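Local coordinates for lymphotactin (PDB 2NYZ), which probably acts as a secreted C-type chemokine that attracts lymphocytes, but not monocytes or neutrophils, by binding a chemokine receptor, at residues Thr54-Arg57 and Asp58-Ser62. Residues are numbered along the deposited sequence; the frame is centred on the assembly and turned at random.
Sequences TWVR and DVVRS
Val56 and Val60 touch one turn apart on helix 54-64, the C-terminal helix of the chemokine fold. Their branches meet at Val56 CG1 and Val60 CG2, 3.9 Å apart. Trp55 and Val59 make a looser pair. Val59 CG2 lies at the edge of the indole, near its plane, 4.3 Å from Trp55 CE3. The other Val56 branch, CG2, sits over the centre of one indole face, so Val56 covers a face of the indole and Val59 its edge. Val56 and Val59 rest on Phe39, Val60 reaches Tyr27, and Trp55 and Val56 meet Ala49. The helix thus lies across the three-stranded antiparallel sheet.

Regular i to i+4 backbone bonds join the two turns. Val60 N to Val56 O is 2.8 Å and nearly straight at 170°. Asp58 N to Thr54 O is also 2.8 Å. Val59 N to Trp55 O and Arg61 N to Arg57 O are more bent.

The charged groups line the outer side. Arg61 extends from the backbone and then bends at chi3 (-56°). This brings NH2 against the CG and CD of Arg57, while the Arg57 carbonyl O lies above one face of the Arg61 guanidinium, toward its rim. Asp58 OD1 lies at the guanidinium edge, in plane, and forms a long salt bridge of 3.8 Å with Arg61 NH1. Asp58 runs alongside Thr54, and its OD1 is 3.5 Å from Thr54 CG2.

The helix is therefore amphipathic: an apolar side faces the sheet, and on the charged side Asp58, through its long bridge, probably offsets part of the charge of Arg61.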
ATOM      1  N   THR D  54     -14.467 -32.671  -2.834  1.00 71.20           N
ATOM      2  CA  THR D  54     -14.245 -34.036  -2.391  1.00 69.68           C
ATOM      3  C   THR D  54     -14.480 -34.199  -0.901  1.00 69.51           C
ATOM      4  O   THR D  54     -15.236 -35.079  -0.493  1.00 71.72           O
ATOM      5  CB  THR D  54     -12.822 -34.520  -2.724  1.00 69.45           C
ATOM      6  OG1 THR D  54     -12.656 -34.589  -4.147  1.00 69.06           O
ATOM      7  CG2 THR D  54     -12.586 -35.896  -2.136  1.00 66.26           C
ATOM      8  N   TRP D  55     -13.853 -33.355  -0.086  1.00 67.87           N
ATOM      9  CA  TRP D  55     -14.028 -33.468   1.363  1.00 65.78           C
ATOM     10  C   TRP D  55     -15.493 -33.371   1.791  1.00 63.56           C
ATOM     11  O   TRP D  55     -15.903 -34.026   2.745  1.00 62.08           O
ATOM     12  CB  TRP D  55     -13.184 -32.420   2.119  1.00 64.67           C
ATOM     13  CG  TRP D  55     -13.647 -30.990   1.986  1.00 62.62           C
ATOM     14  CD1 TRP D  55     -13.256 -30.077   1.043  1.00 61.40           C
ATOM     15  CD2 TRP D  55     -14.608 -30.322   2.812  1.00 53.07           C
ATOM     16  NE1 TRP D  55     -13.914 -28.886   1.233  1.00 54.76           N
ATOM     17  CE2 TRP D  55     -14.750 -29.009   2.314  1.00 54.06           C
ATOM     18  CE3 TRP D  55     -15.361 -30.705   3.930  1.00 49.95           C
ATOM     19  CZ2 TRP D  55     -15.621 -28.080   2.891  1.00 50.29           C
ATOM     20  CZ3 TRP D  55     -16.228 -29.781   4.504  1.00 44.33           C
ATOM     21  CH2 TRP D  55     -16.348 -28.484   3.983  1.00 45.45           C
ATOM     22  N   VAL D  56     -16.278 -32.561   1.086  1.00 62.99           N
ATOM     23  CA  VAL D  56     -17.691 -32.414   1.414  1.00 65.70           C
ATOM     24  C   VAL D  56     -18.387 -33.729   1.109  1.00 69.86           C
ATOM     25  O   VAL D  56     -19.077 -34.298   1.960  1.00 69.85           O
ATOM     26  CB  VAL D  56     -18.357 -31.290   0.586  1.00 64.47           C
ATOM     27  CG1 VAL D  56     -19.855 -31.244   0.866  1.00 60.83           C
ATOM     28  CG2 VAL D  56     -17.726 -29.959   0.925  1.00 60.14           C
ATOM     29  N   ARG D  57     -18.186 -34.206  -0.116  1.00 73.44           N
ATOM     30  CA  ARG D  57     -18.767 -35.462  -0.566  1.00 76.48           C
ATOM     31  C   ARG D  57     -18.450 -36.567   0.442  1.00 76.99           C
ATOM     32  O   ARG D  57     -19.323 -37.352   0.821  1.00 76.84           O
ATOM     33  CB  ARG D  57     -18.198 -35.826  -1.932  1.00 79.67           C
ATOM     34  CG  ARG D  57     -18.829 -37.049  -2.557  1.00 94.56           C
ATOM     35  CD  ARG D  57     -18.133 -37.417  -3.852  1.00100.19           C
ATOM     36  NE  ARG D  57     -17.887 -36.235  -4.667  1.00105.69           N
ATOM     37  CZ  ARG D  57     -18.016 -36.208  -5.986  1.00111.64           C
ATOM     38  NH1 ARG D  57     -18.392 -37.300  -6.639  1.00113.40           N
ATOM     39  NH2 ARG D  57     -17.768 -35.089  -6.652  1.00117.51           N
ATOM     40  N   ASP D  58     -17.192 -36.606   0.870  1.00 77.34           N
ATOM     41  CA  ASP D  58     -16.717 -37.589   1.839  1.00 79.04           C
ATOM     42  C   ASP D  58     -17.538 -37.548   3.127  1.00 77.34           C
ATOM     43  O   ASP D  58     -17.889 -38.593   3.685  1.00 75.73           O
ATOM     44  CB  ASP D  58     -15.238 -37.328   2.164  1.00 86.06           C
ATOM     45  CG  ASP D  58     -14.301 -37.738   1.034  1.00 92.56           C
ATOM     46  OD1 ASP D  58     -14.738 -37.736  -0.137  1.00 99.87           O
ATOM     47  OD2 ASP D  58     -13.121 -38.051   1.320  1.00 94.83           O
ATOM     48  N   VAL D  59     -17.833 -36.333   3.589  1.00 76.44           N
ATOM     49  CA  VAL D  59     -18.602 -36.112   4.814  1.00 75.06           C
ATOM     50  C   VAL D  59     -20.073 -36.457   4.618  1.00 76.83           C
ATOM     51  O   VAL D  59     -20.686 -37.113   5.459  1.00 75.49           O
ATOM     52  CB  VAL D  59     -18.496 -34.645   5.265  1.00 71.07           C
ATOM     53  CG1 VAL D  59     -19.353 -34.407   6.496  1.00 66.88           C
ATOM     54  CG2 VAL D  59     -17.046 -34.303   5.548  1.00 67.55           C
ATOM     55  N   VAL D  60     -20.634 -36.000   3.503  1.00 78.93           N
ATOM     56  CA  VAL D  60     -22.026 -36.268   3.185  1.00 81.35           C
ATOM     57  C   VAL D  60     -22.249 -37.775   3.196  1.00 84.87           C
ATOM     58  O   VAL D  60     -23.278 -38.261   3.667  1.00 86.05           O
ATOM     59  CB  VAL D  60     -22.381 -35.700   1.800  1.00 80.11           C
ATOM     60  CG1 VAL D  60     -23.784 -36.111   1.399  1.00 80.48           C
ATOM     61  CG2 VAL D  60     -22.276 -34.188   1.833  1.00 81.59           C
ATOM     62  N   ARG D  61     -21.269 -38.511   2.684  1.00 87.76           N
ATOM     63  CA  ARG D  61     -21.345 -39.965   2.633  1.00 89.41           C
ATOM     64  C   ARG D  61     -21.165 -40.548   4.033  1.00 90.40           C
ATOM     65  O   ARG D  61     -21.963 -41.368   4.487  1.00 89.18           O
ATOM     66  CB  ARG D  61     -20.258 -40.506   1.700  1.00 90.80           C
ATOM     67  CG  ARG D  61     -20.349 -41.998   1.441  1.00 93.34           C
ATOM     68  CD  ARG D  61     -19.218 -42.488   0.548  1.00 90.71           C
ATOM     69  NE  ARG D  61     -19.155 -41.767  -0.719  1.00 87.74           N
ATOM     70  CZ  ARG D  61     -18.271 -40.812  -0.991  1.00 90.40           C
ATOM     71  NH1 ARG D  61     -17.372 -40.462  -0.081  1.00 88.22           N
ATOM     72  NH2 ARG D  61     -18.282 -40.215  -2.178  1.00 90.04           N
ATOM     73  N   SER D  62     -20.111 -40.107   4.712  1.00 92.08           N
ATOM     74  CA  SER D  62     -19.800 -40.565   6.062  1.00 93.82           C
ATOM     75  C   SER D  62     -20.975 -40.356   7.008  1.00 96.47           C
ATOM     76  O   SER D  62     -21.167 -41.117   7.954  1.00 95.43           O
ATOM     77  CB  SER D  62     -18.575 -39.820   6.600  1.00 92.75           C
ATOM     78  OG  SER D  62     -18.238 -40.251   7.908  1.00 85.79           O
TER